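Local coordinates for protein LAE5 (Uncultured bacterium, PDB 5JD3) that probably hydrolyses ester bonds as an esterase of the GDSL-like lipase/acylhydrolase family, at residues A[158-170]-A[206-218]. Residues are numbered along the deposited sequence; the frame is centred on the assembly and turned at random.
Sequences PYFIEPNREDAMR and HPAQLAWDRIHPN
One face of the Arg214 guanidinium rests on Phe160 CZ, 3.4 Å from Arg214 CZ. The two planes are 54° apart, so this is not a flat stack. At the guanidinium edge, Arg214 NH1 forms a salt bridge to Glu162 OE1 at 2.5 Å. Glu162 OE1 lies in the guanidinium plane, while NH1 comes to it from above the carboxylate plane. The Arg214 chain bends about CG-CD (chi3 -72°), with CB, CG and CD passing alongside Ile161 O. Met169 CG lies over one face of the Phe160 ring, toward its rim. Ile215 CD1 sits at the ring edge, 3.6 Å from Phe160 CD1. The Tyr159 ring presents its edge to Ile215 O, and Tyr159 OH donates to that oxygen at 2.5 Å. Ile161 N donates to Arg214 O at 3.0 Å, which ties the two backbones together. Ile161 CD1 packs on Ala211 CB at 3.8 Å, while its CG2 branch faces Pro207 CB. Replacing Arg214 with an alanine would probably leave Glu162 without its charge partner and uncover the end of the Phe160 ring. The contact joins the loop before helix 168-187 to the loop before helix 219-232. The latter loop carries Asp213 and His216, where His216 ND1 donates to Asp213 OD2 at 2.8 Å. With Ser36, which bonds to His216 NE2, they fit a Ser-His-Asp triad as in related GDSL hydrolases. The bonds to Arg214 O and Ile215 O therefore hold the backbone between the presumed acid and base, a link consistent with second-shell positioning of the triad.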
loop_
_atom_site.group_PDB
_atom_site.type_symbol
_atom_site.label_atom_id
_atom_site.label_comp_id
_atom_site.label_asym_id
_atom_site.label_seq_id
_atom_site.Cartn_x
_atom_site.Cartn_y
_atom_site.Cartn_z
ATOM N N PRO A 158 -1.951 -6.163 2.216
ATOM C CA PRO A 158 -1.510 -6.830 0.991
ATOM C C PRO A 158 -2.663 -7.632 0.408
ATOM O O PRO A 158 -3.579 -7.993 1.145
ATOM C CB PRO A 158 -0.377 -7.740 1.470
ATOM C CG PRO A 158 -0.686 -7.990 2.911
ATOM C CD PRO A 158 -1.286 -6.708 3.413
ATOM N N TYR A 159 -2.630 -7.901 -0.890
ATOM C CA TYR A 159 -3.736 -8.605 -1.515
ATOM C C TYR A 159 -3.268 -9.669 -2.493
ATOM O O TYR A 159 -2.112 -9.690 -2.917
ATOM C CB TYR A 159 -4.659 -7.617 -2.239
ATOM C CG TYR A 159 -4.027 -6.968 -3.450
ATOM C CD1 TYR A 159 -4.127 -7.550 -4.709
ATOM C CD2 TYR A 159 -3.330 -5.775 -3.336
ATOM C CE1 TYR A 159 -3.546 -6.963 -5.815
ATOM C CE2 TYR A 159 -2.753 -5.182 -4.440
ATOM C CZ TYR A 159 -2.860 -5.778 -5.674
ATOM O OH TYR A 159 -2.281 -5.182 -6.770
ATOM N N PHE A 160 -4.194 -10.553 -2.842
ATOM C CA PHE A 160 -4.000 -11.511 -3.914
ATOM C C PHE A 160 -5.301 -11.563 -4.700
ATOM O O PHE A 160 -6.349 -11.893 -4.148
ATOM C CB PHE A 160 -3.622 -12.887 -3.362
ATOM C CG PHE A 160 -3.160 -13.860 -4.411
ATOM C CD1 PHE A 160 -2.331 -13.448 -5.442
ATOM C CD2 PHE A 160 -3.538 -15.191 -4.353
ATOM C CE1 PHE A 160 -1.900 -14.342 -6.404
ATOM C CE2 PHE A 160 -3.109 -16.091 -5.311
ATOM C CZ PHE A 160 -2.289 -15.665 -6.338
ATOM N N ILE A 161 -5.247 -11.208 -5.980
ATOM C CA ILE A 161 -6.457 -11.173 -6.792
ATOM C C ILE A 161 -6.882 -12.598 -7.133
ATOM O O ILE A 161 -6.752 -13.055 -8.269
ATOM C CB ILE A 161 -6.261 -10.342 -8.075
ATOM C CG1 ILE A 161 -5.630 -8.992 -7.731
ATOM C CG2 ILE A 161 -7.591 -10.117 -8.781
ATOM C CD1 ILE A 161 -5.417 -8.090 -8.927
ATOM N N GLU A 162 -7.385 -13.297 -6.120
ATOM C CA GLU A 162 -7.811 -14.682 -6.257
ATOM C C GLU A 162 -8.947 -14.975 -5.284
ATOM O O GLU A 162 -8.748 -14.954 -4.070
ATOM C CB GLU A 162 -6.639 -15.634 -6.009
ATOM C CG GLU A 162 -7.016 -17.104 -6.048
ATOM C CD GLU A 162 -7.638 -17.510 -7.370
ATOM O OE1 GLU A 162 -7.030 -17.229 -8.424
ATOM O OE2 GLU A 162 -8.735 -18.105 -7.356
ATOM N N PRO A 163 -10.149 -15.240 -5.817
ATOM C CA PRO A 163 -11.336 -15.488 -4.991
ATOM C C PRO A 163 -11.282 -16.811 -4.226
ATOM O O PRO A 163 -11.943 -16.937 -3.195
ATOM C CB PRO A 163 -12.478 -15.498 -6.014
ATOM C CG PRO A 163 -11.830 -15.860 -7.302
ATOM C CD PRO A 163 -10.463 -15.248 -7.256
ATOM N N ASN A 164 -10.514 -17.778 -4.719
ATOM C CA ASN A 164 -10.387 -19.063 -4.038
ATOM C C ASN A 164 -9.695 -18.905 -2.687
ATOM O O ASN A 164 -8.484 -18.696 -2.622
ATOM C CB ASN A 164 -9.621 -20.065 -4.904
ATOM C CG ASN A 164 -9.554 -21.442 -4.274
ATOM O OD1 ASN A 164 -10.401 -21.802 -3.459
ATOM N ND2 ASN A 164 -8.541 -22.218 -4.646
ATOM N N ARG A 165 -10.472 -19.011 -1.614
ATOM C CA ARG A 165 -9.969 -18.747 -0.270
ATOM C C ARG A 165 -9.097 -19.877 0.273
ATOM O O ARG A 165 -8.392 -19.697 1.266
ATOM C CB ARG A 165 -11.135 -18.487 0.687
ATOM C CG ARG A 165 -12.018 -17.325 0.270
ATOM C CD ARG A 165 -11.227 -16.029 0.211
ATOM N NE ARG A 165 -10.857 -15.547 1.539
ATOM C CZ ARG A 165 -11.485 -14.565 2.177
ATOM N NH1 ARG A 165 -12.513 -13.952 1.607
ATOM N NH2 ARG A 165 -11.083 -14.189 3.383
ATOM N N GLU A 166 -9.143 -21.038 -0.373
ATOM C CA GLU A 166 -8.314 -22.159 0.054
ATOM C C GLU A 166 -7.132 -22.373 -0.889
ATOM O O GLU A 166 -6.474 -23.412 -0.851
ATOM C CB GLU A 166 -9.150 -23.438 0.172
ATOM C CG GLU A 166 -10.167 -23.641 -0.934
ATOM C CD GLU A 166 -11.236 -24.650 -0.558
ATOM O OE1 GLU A 166 -11.171 -25.193 0.566
ATOM O OE2 GLU A 166 -12.142 -24.896 -1.381
ATOM N N ASP A 167 -6.867 -21.381 -1.733
ATOM C CA ASP A 167 -5.639 -21.361 -2.517
ATOM C C ASP A 167 -4.478 -21.063 -1.577
ATOM O O ASP A 167 -4.563 -20.152 -0.752
ATOM C CB ASP A 167 -5.714 -20.319 -3.637
ATOM C CG ASP A 167 -4.417 -20.209 -4.421
ATOM O OD1 ASP A 167 -4.285 -20.897 -5.457
ATOM O OD2 ASP A 167 -3.532 -19.432 -4.006
ATOM N N ALA A 168 -3.402 -21.836 -1.706
ATOM C CA ALA A 168 -2.271 -21.768 -0.783
ATOM C C ALA A 168 -1.724 -20.354 -0.607
ATOM O O ALA A 168 -1.386 -19.950 0.505
ATOM C CB ALA A 168 -1.162 -22.699 -1.251
ATOM N N MET A 169 -1.648 -19.602 -1.699
ATOM C CA MET A 169 -1.107 -18.247 -1.645
ATOM C C MET A 169 -2.141 -17.235 -1.151
ATOM O O MET A 169 -1.803 -16.304 -0.420
ATOM C CB MET A 169 -0.573 -17.828 -3.016
ATOM C CG MET A 169 -0.098 -16.385 -3.066
ATOM S SD MET A 169 1.099 -16.052 -4.369
ATOM C CE MET A 169 1.081 -14.260 -4.365
ATOM N N ARG A 170 -3.397 -17.415 -1.548
ATOM C CA ARG A 170 -4.469 -16.539 -1.083
ATOM C C ARG A 170 -4.664 -16.687 0.422
ATOM O O ARG A 170 -4.810 -15.696 1.138
ATOM C CB ARG A 170 -5.779 -16.839 -1.817
ATOM C CG ARG A 170 -6.993 -16.129 -1.228
ATOM C CD ARG A 170 -6.826 -14.614 -1.254
ATOM N NE ARG A 170 -7.715 -13.945 -0.307
ATOM C CZ ARG A 170 -8.909 -13.448 -0.617
ATOM N NH1 ARG A 170 -9.641 -12.856 0.317
ATOM N NH2 ARG A 170 -9.371 -13.539 -1.857
ATOM N N HIS A 206 -13.720 -12.290 -13.542
ATOM C CA HIS A 206 -12.616 -13.195 -13.253
ATOM C C HIS A 206 -11.337 -12.371 -13.115
ATOM O O HIS A 206 -11.184 -11.361 -13.801
ATOM C CB HIS A 206 -12.483 -14.245 -14.362
ATOM C CG HIS A 206 -11.441 -15.287 -14.097
ATOM N ND1 HIS A 206 -10.108 -15.102 -14.397
ATOM C CD2 HIS A 206 -11.536 -16.528 -13.561
ATOM C CE1 HIS A 206 -9.428 -16.181 -14.057
ATOM N NE2 HIS A 206 -10.271 -17.062 -13.547
ATOM N N PRO A 207 -10.426 -12.786 -12.216
ATOM C CA PRO A 207 -9.139 -12.111 -11.994
ATOM C C PRO A 207 -8.393 -11.724 -13.274
ATOM O O PRO A 207 -7.694 -10.710 -13.285
ATOM C CB PRO A 207 -8.345 -13.152 -11.207
ATOM C CG PRO A 207 -9.380 -13.852 -10.405
ATOM C CD PRO A 207 -10.637 -13.877 -11.246
ATOM N N ALA A 208 -8.546 -12.519 -14.331
ATOM C CA ALA A 208 -7.890 -12.247 -15.607
ATOM C C ALA A 208 -8.305 -10.896 -16.181
ATOM O O ALA A 208 -7.542 -10.260 -16.909
ATOM C CB ALA A 208 -8.194 -13.358 -16.601
ATOM N N GLN A 209 -9.515 -10.459 -15.847
ATOM C CA GLN A 209 -10.026 -9.176 -16.316
ATOM C C GLN A 209 -9.246 -8.021 -15.689
ATOM O O GLN A 209 -9.192 -6.922 -16.244
ATOM C CB GLN A 209 -11.522 -9.055 -16.002
ATOM C CG GLN A 209 -12.220 -7.879 -16.670
ATOM C CD GLN A 209 -12.221 -6.630 -15.811
ATOM O OE1 GLN A 209 -11.825 -6.662 -14.646
ATOM N NE2 GLN A 209 -12.662 -5.518 -16.386
ATOM N N LEU A 210 -8.633 -8.279 -14.537
ATOM C CA LEU A 210 -7.844 -7.266 -13.840
ATOM C C LEU A 210 -6.343 -7.479 -13.997
ATOM O O LEU A 210 -5.614 -6.557 -14.359
ATOM C CB LEU A 210 -8.193 -7.244 -12.350
ATOM C CG LEU A 210 -9.477 -6.534 -11.930
ATOM C CD1 LEU A 210 -9.547 -6.442 -10.416
ATOM C CD2 LEU A 210 -9.564 -5.152 -12.559
ATOM N N ALA A 211 -5.885 -8.694 -13.714
ATOM C CA ALA A 211 -4.455 -8.980 -13.706
ATOM C C ALA A 211 -4.156 -10.425 -14.082
ATOM O O ALA A 211 -4.657 -11.357 -13.453
ATOM C CB ALA A 211 -3.868 -8.665 -12.340
ATOM N N TRP A 212 -3.331 -10.603 -15.110
ATOM C CA TRP A 212 -2.910 -11.932 -15.535
ATOM C C TRP A 212 -2.185 -12.673 -14.414
ATOM O O TRP A 212 -2.383 -13.872 -14.228
ATOM C CB TRP A 212 -2.009 -11.845 -16.771
ATOM C CG TRP A 212 -2.756 -11.756 -18.072
ATOM C CD1 TRP A 212 -4.104 -11.618 -18.238
ATOM C CD2 TRP A 212 -2.193 -11.810 -19.389
ATOM N NE1 TRP A 212 -4.414 -11.578 -19.577
ATOM C CE2 TRP A 212 -3.259 -11.693 -20.304
ATOM C CE3 TRP A 212 -0.891 -11.942 -19.883
ATOM C CZ2 TRP A 212 -3.062 -11.707 -21.685
ATOM C CZ3 TRP A 212 -0.698 -11.955 -21.253
ATOM C CH2 TRP A 212 -1.779 -11.839 -22.138
ATOM N N ASP A 213 -1.354 -11.955 -13.663
ATOM C CA ASP A 213 -0.594 -12.570 -12.578
ATOM C C ASP A 213 -1.269 -12.388 -11.220
ATOM O O ASP A 213 -0.681 -12.695 -10.184
ATOM C CB ASP A 213 0.836 -12.010 -12.534
ATOM C CG ASP A 213 0.884 -10.498 -12.342
ATOM O OD1 ASP A 213 -0.118 -9.896 -11.901
ATOM O OD2 ASP A 213 1.945 -9.906 -12.626
ATOM N N ARG A 214 -2.494 -11.866 -11.241
ATOM C CA ARG A 214 -3.299 -11.675 -10.035
ATOM C C ARG A 214 -2.627 -10.768 -9.002
ATOM O O ARG A 214 -2.968 -10.811 -7.821
ATOM C CB ARG A 214 -3.629 -13.029 -9.399
ATOM C CG ARG A 214 -4.449 -13.947 -10.293
ATOM C CD ARG A 214 -4.721 -15.288 -9.628
ATOM N NE ARG A 214 -3.525 -16.122 -9.554
ATOM C CZ ARG A 214 -3.503 -17.350 -9.042
ATOM N NH1 ARG A 214 -4.613 -17.887 -8.554
ATOM N NH2 ARG A 214 -2.370 -18.040 -9.017
ATOM N N ILE A 215 -1.679 -9.949 -9.450
ATOM C CA ILE A 215 -0.983 -9.024 -8.559
ATOM C C ILE A 215 -0.870 -7.630 -9.168
ATOM O O ILE A 215 -1.274 -6.646 -8.548
ATOM C CB ILE A 215 0.429 -9.527 -8.203
ATOM C CG1 ILE A 215 0.346 -10.734 -7.268
ATOM C CG2 ILE A 215 1.235 -8.420 -7.541
ATOM C CD1 ILE A 215 -0.345 -10.439 -5.952
ATOM N N HIS A 216 -0.311 -7.548 -10.373
ATOM C CA HIS A 216 -0.181 -6.275 -11.079
ATOM C C HIS A 216 -1.376 -6.050 -12.000
ATOM O O HIS A 216 -1.441 -6.625 -13.087
ATOM C CB HIS A 216 1.118 -6.232 -11.888
ATOM C CG HIS A 216 2.344 -6.543 -11.087
ATOM N ND1 HIS A 216 2.913 -7.796 -11.053
ATOM C CD2 HIS A 216 3.113 -5.760 -10.294
ATOM C CE1 HIS A 216 3.979 -7.774 -10.272
ATOM N NE2 HIS A 216 4.122 -6.550 -9.799
ATOM N N PRO A 217 -2.323 -5.203 -11.573
ATOM C CA PRO A 217 -3.575 -5.033 -12.310
ATOM C C PRO A 217 -3.502 -3.943 -13.370
ATOM O O PRO A 217 -2.517 -3.206 -13.433
ATOM C CB PRO A 217 -4.556 -4.640 -11.209
ATOM C CG PRO A 217 -3.711 -3.824 -10.271
ATOM C CD PRO A 217 -2.298 -4.376 -10.354
ATOM N N ASN A 218 -4.539 -3.846 -14.196
ATOM C CA ASN A 218 -4.673 -2.715 -15.105
ATOM C C ASN A 218 -5.113 -1.485 -14.319
ATOM O O ASN A 218 -5.170 -1.522 -13.089
ATOM C CB ASN A 218 -5.662 -3.030 -16.233
ATOM C CG ASN A 218 -6.992 -3.558 -15.724
ATOM O OD1 ASN A 218 -7.318 -3.437 -14.543
ATOM N ND2 ASN A 218 -7.773 -4.149 -16.623
#